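PDB 3PBP: nucleoporin NUP82 from Saccharomyces cerevisiae, which serves as a structural constituent of the yeast nuclear pore complex and interacts with the nucleoporin NUP116 through its N-terminal beta-propeller domain, the part in this model. Local coordinates for residues T33-I38 with Y46-D51; Q39-R44 with L57-H62; S76-C81 with V93-S98. The protein carries 1 engineered substitution. All coordinates share one frame; numbering follows the deposited sequence.

Contact 1: residues T33-I38 with Y46-D51; sequences TRIVFI and YNVLTD
Ile-35 and Tyr-46 pair across the second and third strands of the first four-stranded antiparallel blade of the propeller, in the beta hairpin of strands 34-39 and 42-47. They form a hydrogen-bonded pair: Ile-35 N gives an almost straight bond to Tyr-46 O (2.9 Å), and Tyr-46 N returns one to Ile-35 O. Next to them Arg-34 and Asn-47 make a non-hydrogen-bonded pair, and beyond that Val-48 N still reaches Thr-33 O at 3.0 Å, although Thr-33 precedes its strand and Val-48 follows the other.

Asn-47 is the side chain to follow. From CB, CG lies anti to the backbone N (chi1 -177°), and the amide splits its work. ND2 meets CG of Arg-34 at 3.5 Å and also lies at the edge of the guanidinium, near its plane; the amide and guanidinium planes are turned 76° apart. OD1 looks back into its own loop, accepting from Leu-49 N at 2.8 Å in the amide plane, an Asx turn, and from Thr-50 N, which comes from above that plane. These two bonds fix the amide's rotation. The backbone N of Asn-47 in turn donates to Asp-51 OD2, drawing the far side of the loop in.

On the opposite face of the sheet, Ile-35 CD1 meets Val-48 CG2 at 4.2 Å. Strand 425-431 lies beside this patch, with Ile-429 against Ile-35 and Trp-431 against Val-48. On the Arg-34 face, the guanidinium makes a cation-pi contact with Trp-95. At the loop end, Leu-49 crosses Thr-33 at about a right angle, bringing its CD1 to 3.3 Å from Thr-33 OG1.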
ATOM      1  N   THR A  33     -25.294  14.061  -4.323  1.00 52.01           N
ATOM      2  CA  THR A  33     -26.429  14.313  -5.182  1.00 50.24           C
ATOM      3  C   THR A  33     -27.081  13.039  -5.712  1.00 49.33           C
ATOM      4  O   THR A  33     -28.282  13.006  -5.901  1.00 49.61           O
ATOM      5  CB  THR A  33     -25.973  15.273  -6.332  1.00 51.41           C
ATOM      6  OG1 THR A  33     -26.845  16.406  -6.373  1.00 53.73           O
ATOM      7  CG2 THR A  33     -25.940  14.582  -7.701  1.00 51.59           C
ATOM      8  N   ARG A  34     -26.305  11.983  -5.935  1.00 49.41           N
ATOM      9  CA  ARG A  34     -26.867  10.725  -6.450  1.00 50.03           C
ATOM     10  C   ARG A  34     -26.734   9.642  -5.393  1.00 50.81           C
ATOM     11  O   ARG A  34     -25.670   9.485  -4.808  1.00 52.77           O
ATOM     12  CB  ARG A  34     -26.115  10.227  -7.685  1.00 49.74           C
ATOM     13  CG  ARG A  34     -25.881  11.210  -8.814  1.00 47.94           C
ATOM     14  CD  ARG A  34     -24.586  10.792  -9.478  1.00 50.13           C
ATOM     15  NE  ARG A  34     -24.738  10.296 -10.838  1.00 48.52           N
ATOM     16  CZ  ARG A  34     -23.837   9.531 -11.443  1.00 48.21           C
ATOM     17  NH1 ARG A  34     -22.737   9.161 -10.805  1.00 45.45           N
ATOM     18  NH2 ARG A  34     -24.014   9.172 -12.705  1.00 49.78           N
ATOM     19  N   ILE A  35     -27.794   8.871  -5.181  1.00 50.83           N
ATOM     20  CA  ILE A  35     -27.790   7.805  -4.183  1.00 50.03           C
ATOM     21  C   ILE A  35     -27.884   6.408  -4.794  1.00 49.95           C
ATOM     22  O   ILE A  35     -28.662   6.193  -5.724  1.00 50.17           O
ATOM     23  CB  ILE A  35     -28.978   7.976  -3.212  1.00 48.40           C
ATOM     24  CG1 ILE A  35     -28.826   9.281  -2.435  1.00 48.37           C
ATOM     25  CG2 ILE A  35     -29.060   6.787  -2.260  1.00 48.34           C
ATOM     26  CD1 ILE A  35     -30.079   9.655  -1.677  1.00 48.25           C
ATOM     27  N   VAL A  36     -27.082   5.480  -4.279  1.00 48.93           N
ATOM     28  CA  VAL A  36     -27.125   4.089  -4.723  1.00 50.99           C
ATOM     29  C   VAL A  36     -27.427   3.273  -3.470  1.00 52.32           C
ATOM     30  O   VAL A  36     -26.787   3.447  -2.430  1.00 51.66           O
ATOM     31  CB  VAL A  36     -25.789   3.603  -5.372  1.00 50.52           C
ATOM     32  CG1 VAL A  36     -25.878   2.118  -5.727  1.00 47.77           C
ATOM     33  CG2 VAL A  36     -25.527   4.372  -6.651  1.00 52.09           C
ATOM     34  N   PHE A  37     -28.401   2.380  -3.586  1.00 54.79           N
ATOM     35  CA  PHE A  37     -28.862   1.567  -2.467  1.00 58.08           C
ATOM     36  C   PHE A  37     -28.951   0.097  -2.855  1.00 58.63           C
ATOM     37  O   PHE A  37     -29.647  -0.246  -3.807  1.00 59.57           O
ATOM     38  CB  PHE A  37     -30.243   2.093  -2.066  1.00 60.16           C
ATOM     39  CG  PHE A  37     -30.801   1.489  -0.814  1.00 64.33           C
ATOM     40  CD1 PHE A  37     -30.240   1.769   0.426  1.00 65.66           C
ATOM     41  CD2 PHE A  37     -31.933   0.685  -0.866  1.00 65.68           C
ATOM     42  CE1 PHE A  37     -30.806   1.260   1.592  1.00 65.95           C
ATOM     43  CE2 PHE A  37     -32.502   0.176   0.293  1.00 66.45           C
ATOM     44  CZ  PHE A  37     -31.936   0.466   1.525  1.00 66.30           C
ATOM     45  N   ILE A  38     -28.242  -0.770  -2.137  1.00 59.99           N
ATOM     46  CA  ILE A  38     -28.281  -2.207  -2.436  1.00 61.77           C
ATOM     47  C   ILE A  38     -29.041  -2.984  -1.354  1.00 64.41           C
ATOM     48  O   ILE A  38     -28.770  -2.844  -0.154  1.00 64.65           O
ATOM     49  CB  ILE A  38     -26.867  -2.811  -2.583  1.00 59.89           C
ATOM     50  CG1 ILE A  38     -26.148  -2.155  -3.758  1.00 59.80           C
ATOM     51  CG2 ILE A  38     -26.965  -4.313  -2.819  1.00 58.78           C
ATOM     52  CD1 ILE A  38     -24.827  -2.781  -4.072  1.00 60.13           C
ATOM     53  N   TYR A  46     -30.925   6.699  -7.476  1.00 55.96           N
ATOM     54  CA  TYR A  46     -31.811   7.836  -7.617  1.00 55.94           C
ATOM     55  C   TYR A  46     -31.016   9.122  -7.615  1.00 56.94           C
ATOM     56  O   TYR A  46     -30.198   9.348  -6.723  1.00 58.13           O
ATOM     57  CB  TYR A  46     -32.807   7.818  -6.460  1.00 55.21           C
ATOM     58  CG  TYR A  46     -33.657   9.045  -6.266  1.00 53.37           C
ATOM     59  CD1 TYR A  46     -34.729   9.330  -7.113  1.00 53.99           C
ATOM     60  CD2 TYR A  46     -33.434   9.884  -5.186  1.00 53.90           C
ATOM     61  CE1 TYR A  46     -35.568  10.426  -6.874  1.00 53.42           C
ATOM     62  CE2 TYR A  46     -34.255  10.975  -4.936  1.00 54.90           C
ATOM     63  CZ  TYR A  46     -35.320  11.243  -5.778  1.00 54.96           C
ATOM     64  OH  TYR A  46     -36.120  12.331  -5.501  1.00 54.86           O
ATOM     65  N   ASN A  47     -31.235   9.952  -8.632  1.00 56.36           N
ATOM     66  CA  ASN A  47     -30.552  11.229  -8.699  1.00 54.93           C
ATOM     67  C   ASN A  47     -31.471  12.285  -8.095  1.00 55.08           C
ATOM     68  O   ASN A  47     -32.487  12.660  -8.672  1.00 54.70           O
ATOM     69  CB  ASN A  47     -30.198  11.608 -10.134  1.00 52.46           C
ATOM     70  CG  ASN A  47     -29.431  12.905 -10.204  1.00 50.45           C
ATOM     71  OD1 ASN A  47     -29.894  13.933  -9.725  1.00 50.36           O
ATOM     72  ND2 ASN A  47     -28.247  12.860 -10.788  1.00 51.44           N
ATOM     73  N   VAL A  48     -31.091  12.742  -6.911  1.00 55.53           N
ATOM     74  CA  VAL A  48     -31.822  13.741  -6.161  1.00 56.00           C
ATOM     75  C   VAL A  48     -32.273  14.994  -6.936  1.00 57.02           C
ATOM     76  O   VAL A  48     -33.315  15.570  -6.612  1.00 58.18           O
ATOM     77  CB  VAL A  48     -30.973  14.141  -4.928  1.00 55.95           C
ATOM     78  CG1 VAL A  48     -31.418  15.466  -4.366  1.00 56.88           C
ATOM     79  CG2 VAL A  48     -31.086  13.050  -3.872  1.00 56.67           C
ATOM     80  N   LEU A  49     -31.522  15.412  -7.954  1.00 55.52           N
ATOM     81  CA  LEU A  49     -31.882  16.617  -8.699  1.00 55.72           C
ATOM     82  C   LEU A  49     -32.516  16.348 -10.057  1.00 57.99           C
ATOM     83  O   LEU A  49     -33.140  17.237 -10.652  1.00 58.35           O
ATOM     84  CB  LEU A  49     -30.645  17.472  -8.945  1.00 52.02           C
ATOM     85  CG  LEU A  49     -29.700  17.767  -7.793  1.00 51.64           C
ATOM     86  CD1 LEU A  49     -28.476  18.496  -8.331  1.00 46.59           C
ATOM     87  CD2 LEU A  49     -30.425  18.576  -6.718  1.00 49.89           C
ATOM     88  N   THR A  50     -32.369  15.119 -10.529  1.00 59.06           N
ATOM     89  CA  THR A  50     -32.831  14.728 -11.858  1.00 59.80           C
ATOM     90  C   THR A  50     -34.052  13.827 -12.018  1.00 61.08           C
ATOM     91  O   THR A  50     -34.809  13.974 -12.986  1.00 59.89           O
ATOM     92  CB  THR A  50     -31.662  14.062 -12.598  1.00 60.13           C
ATOM     93  OG1 THR A  50     -30.827  15.082 -13.146  1.00 59.21           O
ATOM     94  CG2 THR A  50     -32.155  13.080 -13.688  1.00 60.55           C
ATOM     95  N   ASP A  51     -34.225  12.875 -11.103  1.00 61.98           N
ATOM     96  CA  ASP A  51     -35.344  11.949 -11.196  1.00 62.55           C
ATOM     97  C   ASP A  51     -36.522  12.343 -10.318  1.00 63.94           C
ATOM     98  O   ASP A  51     -36.438  13.255  -9.486  1.00 63.14           O
ATOM     99  CB  ASP A  51     -34.912  10.534 -10.802  1.00 62.72           C
ATOM    100  CG  ASP A  51     -33.647  10.082 -11.498  1.00 63.54           C
ATOM    101  OD1 ASP A  51     -33.464  10.420 -12.687  1.00 66.73           O
ATOM    102  OD2 ASP A  51     -32.841   9.371 -10.859  1.00 61.35           O
TER

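Contact 2: residues Q39-R44 with L57-H62; sequences QDNIIR and LNFSRH
Ile-42 and Asn-58 sit opposite each other as an antiparallel non-hydrogen-bonded pair, CA to CA 4.1 Å, followed by the hydrogen-bonded pair Ile-43 and Leu-57. In that second pair Ile-43 N donates to Leu-57 O and Leu-57 N to Ile-43 O. Past the strand end, Phe-59 N continues the pairing with a bond to Asn-41 O (2.8 Å).

That same Asn-41 oxygen also sits over one face of the Phe-59 ring, 3.2 Å above the plane and offset toward the rim near CD2. CG of Phe-59 stands between its backbone N and carbonyl carbon (chi1 58°), and the ring beyond it lies over the Asn-41 backbone. Its CE2 corner meets Ile-43 CG1 at 3.4 Å, and the two side chains cross at about a right angle.

On the other face of the sheet, Ile-42 lays CG1 and CD1 against the amide ND2 of Asn-58. Asn-58 OD1 takes two bonds, from Ser-60 N (2.9 Å) and Ser-60 OG (3.0 Å), both from the same side of the amide plane; the first makes an Asx turn where the chain leaves the strand. Ser-60 OG also touches Asn-41 CB, while Asn-41 OD1 accepts from Leu-65 N.

This is the hairpin of the third and fourth strands of a propeller blade, with 55-58 as one of the two edge strands of the blade.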
ATOM      1  N   GLN A  39     -29.991  -3.807  -1.791  1.00 66.41           N
ATOM      2  CA  GLN A  39     -30.824  -4.588  -0.876  1.00 67.57           C
ATOM      3  C   GLN A  39     -31.538  -5.722  -1.626  1.00 68.38           C
ATOM      4  O   GLN A  39     -32.160  -5.497  -2.674  1.00 68.70           O
ATOM      5  CB  GLN A  39     -31.821  -3.638  -0.220  1.00 68.16           C
ATOM      6  CG  GLN A  39     -33.063  -4.253   0.359  1.00 69.82           C
ATOM      7  CD  GLN A  39     -33.959  -3.186   0.955  1.00 72.40           C
ATOM      8  OE1 GLN A  39     -33.638  -2.588   1.998  1.00 73.00           O
ATOM      9  NE2 GLN A  39     -35.080  -2.914   0.285  1.00 72.21           N
ATOM     10  N   ASP A  40     -31.430  -6.937  -1.091  1.00 68.34           N
ATOM     11  CA  ASP A  40     -32.030  -8.123  -1.705  1.00 69.08           C
ATOM     12  C   ASP A  40     -31.507  -8.374  -3.105  1.00 67.87           C
ATOM     13  O   ASP A  40     -32.254  -8.771  -3.996  1.00 69.01           O
ATOM     14  CB  ASP A  40     -33.555  -8.008  -1.776  1.00 72.70           C
ATOM     15  CG  ASP A  40     -34.204  -8.003  -0.404  1.00 77.69           C
ATOM     16  OD1 ASP A  40     -33.668  -8.700   0.501  1.00 79.12           O
ATOM     17  OD2 ASP A  40     -35.252  -7.319  -0.243  1.00 77.74           O
ATOM     18  N   ASN A  41     -30.217  -8.153  -3.295  1.00 66.34           N
ATOM     19  CA  ASN A  41     -29.600  -8.355  -4.598  1.00 66.41           C
ATOM     20  C   ASN A  41     -30.193  -7.473  -5.683  1.00 65.31           C
ATOM     21  O   ASN A  41     -30.253  -7.865  -6.847  1.00 65.61           O
ATOM     22  CB  ASN A  41     -29.687  -9.820  -5.017  1.00 66.59           C
ATOM     23  CG  ASN A  41     -28.979 -10.737  -4.044  1.00 68.51           C
ATOM     24  OD1 ASN A  41     -27.789 -10.577  -3.765  1.00 69.99           O
ATOM     25  ND2 ASN A  41     -29.706 -11.706  -3.520  1.00 68.82           N
ATOM     26  N   ILE A  42     -30.634  -6.282  -5.290  1.00 63.27           N
ATOM     27  CA  ILE A  42     -31.177  -5.329  -6.244  1.00 62.75           C
ATOM     28  C   ILE A  42     -30.492  -3.979  -6.035  1.00 62.74           C
ATOM     29  O   ILE A  42     -30.291  -3.540  -4.893  1.00 61.62           O
ATOM     30  CB  ILE A  42     -32.706  -5.113  -6.077  1.00 62.47           C
ATOM     31  CG1 ILE A  42     -33.447  -6.458  -6.068  1.00 59.90           C
ATOM     32  CG2 ILE A  42     -33.221  -4.230  -7.234  1.00 61.54           C
ATOM     33  CD1 ILE A  42     -34.903  -6.345  -5.707  1.00 55.97           C
ATOM     34  N   ILE A  43     -30.132  -3.330  -7.141  1.00 61.65           N
ATOM     35  CA  ILE A  43     -29.499  -2.030  -7.081  1.00 60.12           C
ATOM     36  C   ILE A  43     -30.561  -0.966  -7.295  1.00 60.23           C
ATOM     37  O   ILE A  43     -31.329  -1.022  -8.253  1.00 59.97           O
ATOM     38  CB  ILE A  43     -28.439  -1.854  -8.186  1.00 59.83           C
ATOM     39  CG1 ILE A  43     -27.384  -2.960  -8.090  1.00 61.34           C
ATOM     40  CG2 ILE A  43     -27.788  -0.484  -8.061  1.00 57.99           C
ATOM     41  CD1 ILE A  43     -26.366  -2.972  -9.249  1.00 60.89           C
ATOM     42  N   ARG A  44     -30.622  -0.010  -6.382  1.00 60.00           N
ATOM     43  CA  ARG A  44     -31.548   1.102  -6.519  1.00 60.15           C
ATOM     44  C   ARG A  44     -30.687   2.354  -6.676  1.00 60.37           C
ATOM     45  O   ARG A  44     -29.724   2.548  -5.935  1.00 61.28           O
ATOM     46  CB  ARG A  44     -32.418   1.244  -5.286  1.00 60.83           C
ATOM     47  CG  ARG A  44     -33.487   0.218  -5.178  1.00 62.43           C
ATOM     48  CD  ARG A  44     -34.397   0.539  -4.006  1.00 64.88           C
ATOM     49  NE  ARG A  44     -35.416  -0.490  -3.826  1.00 69.51           N
ATOM     50  CZ  ARG A  44     -36.265  -0.545  -2.804  1.00 71.33           C
ATOM     51  NH1 ARG A  44     -36.227   0.377  -1.852  1.00 72.84           N
ATOM     52  NH2 ARG A  44     -37.145  -1.536  -2.728  1.00 71.88           N
ATOM     53  N   LEU A  57     -32.421  -2.655 -10.646  1.00 63.23           N
ATOM     54  CA  LEU A  57     -31.810  -3.649 -11.503  1.00 62.82           C
ATOM     55  C   LEU A  57     -31.472  -4.824 -10.616  1.00 63.09           C
ATOM     56  O   LEU A  57     -30.447  -4.830  -9.950  1.00 63.80           O
ATOM     57  CB  LEU A  57     -30.535  -3.117 -12.143  1.00 63.68           C
ATOM     58  CG  LEU A  57     -29.769  -4.197 -12.909  1.00 64.01           C
ATOM     59  CD1 LEU A  57     -30.659  -4.730 -14.030  1.00 62.91           C
ATOM     60  CD2 LEU A  57     -28.463  -3.627 -13.462  1.00 63.93           C
ATOM     61  N   ASN A  58     -32.355  -5.813 -10.602  1.00 63.73           N
ATOM     62  CA  ASN A  58     -32.166  -7.012  -9.803  1.00 63.36           C
ATOM     63  C   ASN A  58     -31.060  -7.836 -10.436  1.00 63.79           C
ATOM     64  O   ASN A  58     -31.136  -8.181 -11.614  1.00 64.10           O
ATOM     65  CB  ASN A  58     -33.457  -7.830  -9.764  1.00 63.58           C
ATOM     66  CG  ASN A  58     -33.352  -9.024  -8.864  1.00 64.85           C
ATOM     67  OD1 ASN A  58     -32.588  -9.953  -9.137  1.00 65.75           O
ATOM     68  ND2 ASN A  58     -34.105  -9.009  -7.767  1.00 65.29           N
ATOM     69  N   PHE A  59     -30.030  -8.156  -9.657  1.00 63.86           N
ATOM     70  CA  PHE A  59     -28.916  -8.928 -10.183  1.00 63.50           C
ATOM     71  C   PHE A  59     -28.767 -10.320  -9.580  1.00 63.41           C
ATOM     72  O   PHE A  59     -27.726 -10.949  -9.752  1.00 64.33           O
ATOM     73  CB  PHE A  59     -27.607  -8.131 -10.034  1.00 62.25           C
ATOM     74  CG  PHE A  59     -27.280  -7.738  -8.616  1.00 62.83           C
ATOM     75  CD1 PHE A  59     -26.608  -8.617  -7.773  1.00 63.14           C
ATOM     76  CD2 PHE A  59     -27.639  -6.483  -8.122  1.00 62.70           C
ATOM     77  CE1 PHE A  59     -26.292  -8.249  -6.459  1.00 62.02           C
ATOM     78  CE2 PHE A  59     -27.329  -6.109  -6.810  1.00 61.82           C
ATOM     79  CZ  PHE A  59     -26.655  -6.993  -5.981  1.00 61.58           C
ATOM     80  N   SER A  60     -29.808 -10.798  -8.896  1.00 63.23           N
ATOM     81  CA  SER A  60     -29.806 -12.133  -8.288  1.00 64.35           C
ATOM     82  C   SER A  60     -29.401 -13.182  -9.310  1.00 64.74           C
ATOM     83  O   SER A  60     -28.705 -14.146  -8.998  1.00 64.78           O
ATOM     84  CB  SER A  60     -31.195 -12.490  -7.765  1.00 63.34           C
ATOM     85  OG  SER A  60     -31.645 -11.541  -6.820  1.00 67.27           O
ATOM     86  N   ARG A  61     -29.850 -12.982 -10.539  1.00 66.26           N
ATOM     87  CA  ARG A  61     -29.548 -13.891 -11.630  1.00 67.51           C
ATOM     88  C   ARG A  61     -28.048 -14.017 -11.865  1.00 65.49           C
ATOM     89  O   ARG A  61     -27.585 -15.016 -12.386  1.00 65.25           O
ATOM     90  CB  ARG A  61     -30.217 -13.391 -12.910  1.00 71.30           C
ATOM     91  CG  ARG A  61     -30.424 -14.469 -13.964  1.00 76.11           C
ATOM     92  CD  ARG A  61     -29.929 -13.998 -15.314  1.00 78.97           C
ATOM     93  NE  ARG A  61     -30.380 -12.643 -15.608  1.00 81.52           N
ATOM     94  CZ  ARG A  61     -29.993 -11.951 -16.679  1.00 83.93           C
ATOM     95  NH1 ARG A  61     -29.147 -12.501 -17.548  1.00 82.93           N
ATOM     96  NH2 ARG A  61     -30.447 -10.710 -16.879  1.00 84.48           N
ATOM     97  N   HIS A  62     -27.295 -12.996 -11.473  1.00 65.53           N
ATOM     98  CA  HIS A  62     -25.845 -12.989 -11.660  1.00 64.42           C
ATOM     99  C   HIS A  62     -25.062 -13.181 -10.370  1.00 62.78           C
ATOM    100  O   HIS A  62     -23.938 -13.679 -10.390  1.00 62.99           O
ATOM    101  CB  HIS A  62     -25.417 -11.679 -12.308  1.00 66.08           C
ATOM    102  CG  HIS A  62     -25.907 -11.522 -13.711  1.00 70.02           C
ATOM    103  ND1 HIS A  62     -25.389 -12.248 -14.765  1.00 71.62           N
ATOM    104  CD2 HIS A  62     -26.882 -10.742 -14.233  1.00 70.70           C
ATOM    105  CE1 HIS A  62     -26.024 -11.919 -15.877  1.00 72.26           C
ATOM    106  NE2 HIS A  62     -26.935 -11.007 -15.582  1.00 72.95           N
TER

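Contact 3: residues S76-C81 with V93-S98; sequences SGDLLC and VPWGYS
Trp-95 NE1 donates to Gly-77 O at 2.8 Å, an almost straight bond (175°). The oxygen lies in the plane of the indole at its edge, whereas the nitrogen stands above the plane of the Gly-77 carbonyl. The next carbonyl, Asp-78 O, accepts from Val-93 N (3.0 Å), so two successive carbonyls grip the 93-98 loop.

Gly-77 and Asp-78 are in the turn before strand 79-83, where Ser-76 OG accepts from Asp-78 N in an ST turn. Asp-78 OD1 comes within 3.6 Å of Trp-95 CD1, its carboxylate plane turned 76° from the indole. Val-93 places CG1 over one face of the indole, offset toward the rim, and turns CG2 to Leu-80 CG (4.0 Å). Pro-94, the centre of an inverse gamma turn, brings the chain round to Trp-95.

Beyond the two segments, Trp-45 meets the indole edge-to-face, and Val-36 touches both Trp-95 and Leu-80. The tryptophan thus lies where the end of the second blade's central hairpin, strands 79-83 and 87-92, packs on strands 34-39 and 42-47 of the first: a blade-to-blade interface of a beta-propeller.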
ATOM      1  N   SER A  76     -16.722   8.188  -8.674  1.00 48.29           N
ATOM      2  CA  SER A  76     -17.567   8.743  -9.728  1.00 46.22           C
ATOM      3  C   SER A  76     -18.991   8.238  -9.558  1.00 46.86           C
ATOM      4  O   SER A  76     -19.933   8.840 -10.056  1.00 47.44           O
ATOM      5  CB  SER A  76     -17.077   8.290 -11.086  1.00 45.65           C
ATOM      6  OG  SER A  76     -17.369   6.918 -11.261  1.00 44.99           O
ATOM      7  N   GLY A  77     -19.137   7.111  -8.868  1.00 48.75           N
ATOM      8  CA  GLY A  77     -20.451   6.533  -8.640  1.00 48.20           C
ATOM      9  C   GLY A  77     -20.989   5.752  -9.817  1.00 48.77           C
ATOM     10  O   GLY A  77     -22.153   5.385  -9.837  1.00 48.94           O
ATOM     11  N   ASP A  78     -20.143   5.474 -10.800  1.00 50.93           N
ATOM     12  CA  ASP A  78     -20.604   4.750 -11.973  1.00 52.31           C
ATOM     13  C   ASP A  78     -20.423   3.239 -11.865  1.00 53.35           C
ATOM     14  O   ASP A  78     -21.086   2.465 -12.558  1.00 53.10           O
ATOM     15  CB  ASP A  78     -19.896   5.290 -13.210  1.00 52.57           C
ATOM     16  CG  ASP A  78     -20.129   6.785 -13.405  1.00 54.96           C
ATOM     17  OD1 ASP A  78     -21.244   7.276 -13.090  1.00 54.27           O
ATOM     18  OD2 ASP A  78     -19.198   7.473 -13.884  1.00 56.94           O
ATOM     19  N   LEU A  79     -19.534   2.818 -10.974  1.00 53.06           N
ATOM     20  CA  LEU A  79     -19.285   1.402 -10.804  1.00 51.86           C
ATOM     21  C   LEU A  79     -19.319   0.913  -9.350  1.00 53.64           C
ATOM     22  O   LEU A  79     -18.974   1.642  -8.405  1.00 53.95           O
ATOM     23  CB  LEU A  79     -17.929   1.037 -11.395  1.00 48.71           C
ATOM     24  CG  LEU A  79     -17.683   1.278 -12.869  1.00 46.95           C
ATOM     25  CD1 LEU A  79     -16.329   0.664 -13.239  1.00 43.64           C
ATOM     26  CD2 LEU A  79     -18.807   0.666 -13.672  1.00 44.14           C
ATOM     27  N   LEU A  80     -19.741  -0.343  -9.197  1.00 53.69           N
ATOM     28  CA  LEU A  80     -19.788  -1.020  -7.912  1.00 51.74           C
ATOM     29  C   LEU A  80     -18.892  -2.255  -8.043  1.00 52.27           C
ATOM     30  O   LEU A  80     -18.782  -2.860  -9.113  1.00 50.94           O
ATOM     31  CB  LEU A  80     -21.206  -1.459  -7.574  1.00 49.42           C
ATOM     32  CG  LEU A  80     -22.184  -0.350  -7.209  1.00 50.74           C
ATOM     33  CD1 LEU A  80     -23.534  -0.989  -6.939  1.00 48.07           C
ATOM     34  CD2 LEU A  80     -21.694   0.437  -5.982  1.00 49.30           C
ATOM     35  N   CYS A  81     -18.223  -2.597  -6.955  1.00 52.35           N
ATOM     36  CA  CYS A  81     -17.365  -3.757  -6.942  1.00 53.17           C
ATOM     37  C   CYS A  81     -17.781  -4.607  -5.753  1.00 53.49           C
ATOM     38  O   CYS A  81     -17.662  -4.176  -4.602  1.00 54.28           O
ATOM     39  CB  CYS A  81     -15.904  -3.350  -6.803  1.00 52.75           C
ATOM     40  SG  CYS A  81     -14.786  -4.756  -6.922  1.00 53.79           S
ATOM     41  N   VAL A  93     -23.690   0.956 -12.548  1.00 55.47           N
ATOM     42  CA  VAL A  93     -24.972   1.507 -12.097  1.00 54.28           C
ATOM     43  C   VAL A  93     -25.608   2.098 -13.360  1.00 55.70           C
ATOM     44  O   VAL A  93     -25.023   2.965 -14.011  1.00 56.39           O
ATOM     45  CB  VAL A  93     -24.778   2.611 -11.053  1.00 51.31           C
ATOM     46  CG1 VAL A  93     -26.103   3.231 -10.717  1.00 50.61           C
ATOM     47  CG2 VAL A  93     -24.149   2.032  -9.812  1.00 51.36           C
ATOM     48  N   PRO A  94     -26.814   1.634 -13.726  1.00 55.46           N
ATOM     49  CA  PRO A  94     -27.535   2.091 -14.920  1.00 55.41           C
ATOM     50  C   PRO A  94     -28.026   3.533 -14.939  1.00 54.75           C
ATOM     51  O   PRO A  94     -29.174   3.789 -15.291  1.00 56.21           O
ATOM     52  CB  PRO A  94     -28.694   1.100 -15.025  1.00 55.13           C
ATOM     53  CG  PRO A  94     -28.257  -0.067 -14.173  1.00 55.46           C
ATOM     54  CD  PRO A  94     -27.594   0.612 -13.026  1.00 54.65           C
ATOM     55  N   TRP A  95     -27.170   4.477 -14.574  1.00 53.30           N
ATOM     56  CA  TRP A  95     -27.581   5.876 -14.586  1.00 53.81           C
ATOM     57  C   TRP A  95     -28.012   6.210 -16.004  1.00 56.69           C
ATOM     58  O   TRP A  95     -27.282   5.927 -16.957  1.00 56.13           O
ATOM     59  CB  TRP A  95     -26.422   6.807 -14.213  1.00 48.70           C
ATOM     60  CG  TRP A  95     -25.884   6.631 -12.838  1.00 45.34           C
ATOM     61  CD1 TRP A  95     -24.656   6.134 -12.493  1.00 43.04           C
ATOM     62  CD2 TRP A  95     -26.537   6.977 -11.614  1.00 42.80           C
ATOM     63  NE1 TRP A  95     -24.504   6.154 -11.128  1.00 42.29           N
ATOM     64  CE2 TRP A  95     -25.645   6.663 -10.563  1.00 42.71           C
ATOM     65  CE3 TRP A  95     -27.788   7.513 -11.304  1.00 39.60           C
ATOM     66  CZ2 TRP A  95     -25.964   6.879  -9.225  1.00 41.85           C
ATOM     67  CZ3 TRP A  95     -28.106   7.729  -9.980  1.00 41.05           C
ATOM     68  CH2 TRP A  95     -27.197   7.409  -8.952  1.00 42.88           C
ATOM     69  N   GLY A  96     -29.188   6.809 -16.154  1.00 60.11           N
ATOM     70  CA  GLY A  96     -29.624   7.172 -17.491  1.00 64.14           C
ATOM     71  C   GLY A  96     -30.642   6.225 -18.078  1.00 67.56           C
ATOM     72  O   GLY A  96     -31.432   6.619 -18.936  1.00 67.61           O
ATOM     73  N   TYR A  97     -30.607   4.970 -17.643  1.00 70.57           N
ATOM     74  CA  TYR A  97     -31.579   3.991 -18.102  1.00 73.35           C
ATOM     75  C   TYR A  97     -32.744   4.117 -17.142  1.00 77.35           C
ATOM     76  O   TYR A  97     -32.565   4.555 -16.000  1.00 78.08           O
ATOM     77  CB  TYR A  97     -31.006   2.588 -18.026  1.00 71.80           C
ATOM     78  CG  TYR A  97     -29.789   2.402 -18.881  1.00 70.42           C
ATOM     79  CD1 TYR A  97     -28.545   2.877 -18.474  1.00 69.76           C
ATOM     80  CD2 TYR A  97     -29.884   1.781 -20.122  1.00 70.33           C
ATOM     81  CE1 TYR A  97     -27.426   2.739 -19.285  1.00 69.08           C
ATOM     82  CE2 TYR A  97     -28.773   1.640 -20.940  1.00 70.24           C
ATOM     83  CZ  TYR A  97     -27.549   2.122 -20.515  1.00 69.78           C
ATOM     84  OH  TYR A  97     -26.446   1.996 -21.322  1.00 70.71           O
ATOM     85  N   SER A  98     -33.934   3.757 -17.597  1.00 81.99           N
ATOM     86  CA  SER A  98     -35.112   3.852 -16.744  1.00 87.65           C
ATOM     87  C   SER A  98     -35.834   2.517 -16.684  1.00 91.25           C
ATOM     88  O   SER A  98     -36.235   2.056 -15.606  1.00 92.50           O
ATOM     89  CB  SER A  98     -36.056   4.941 -17.263  1.00 87.23           C
ATOM     90  OG  SER A  98     -36.317   4.767 -18.644  1.00 88.83           O
TER

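Following the chain from the N terminus, contact 1 closes the hairpin between strands 34-39 and 42-47, and contact 2 closes the next, between 42-47 and 55-58. Their segments alternate in sequence, so the two contacts cross, sharing strand 42-47; Phe-37 N probably bonds to Arg-44 O where they meet. Contact 3 comes later, in series, closing the loop round strands 79-83 and 87-92 of the second blade. It packs against both earlier contacts: Leu-80 CD1 lies 3.6 Å from Ile-38 CD1, and Pro-94 CG lies 3.6 Å from Leu-57 CD2. Contacts 1 and 2 join three of the four strands of one blade, and contact 3 lies at its seam with the next.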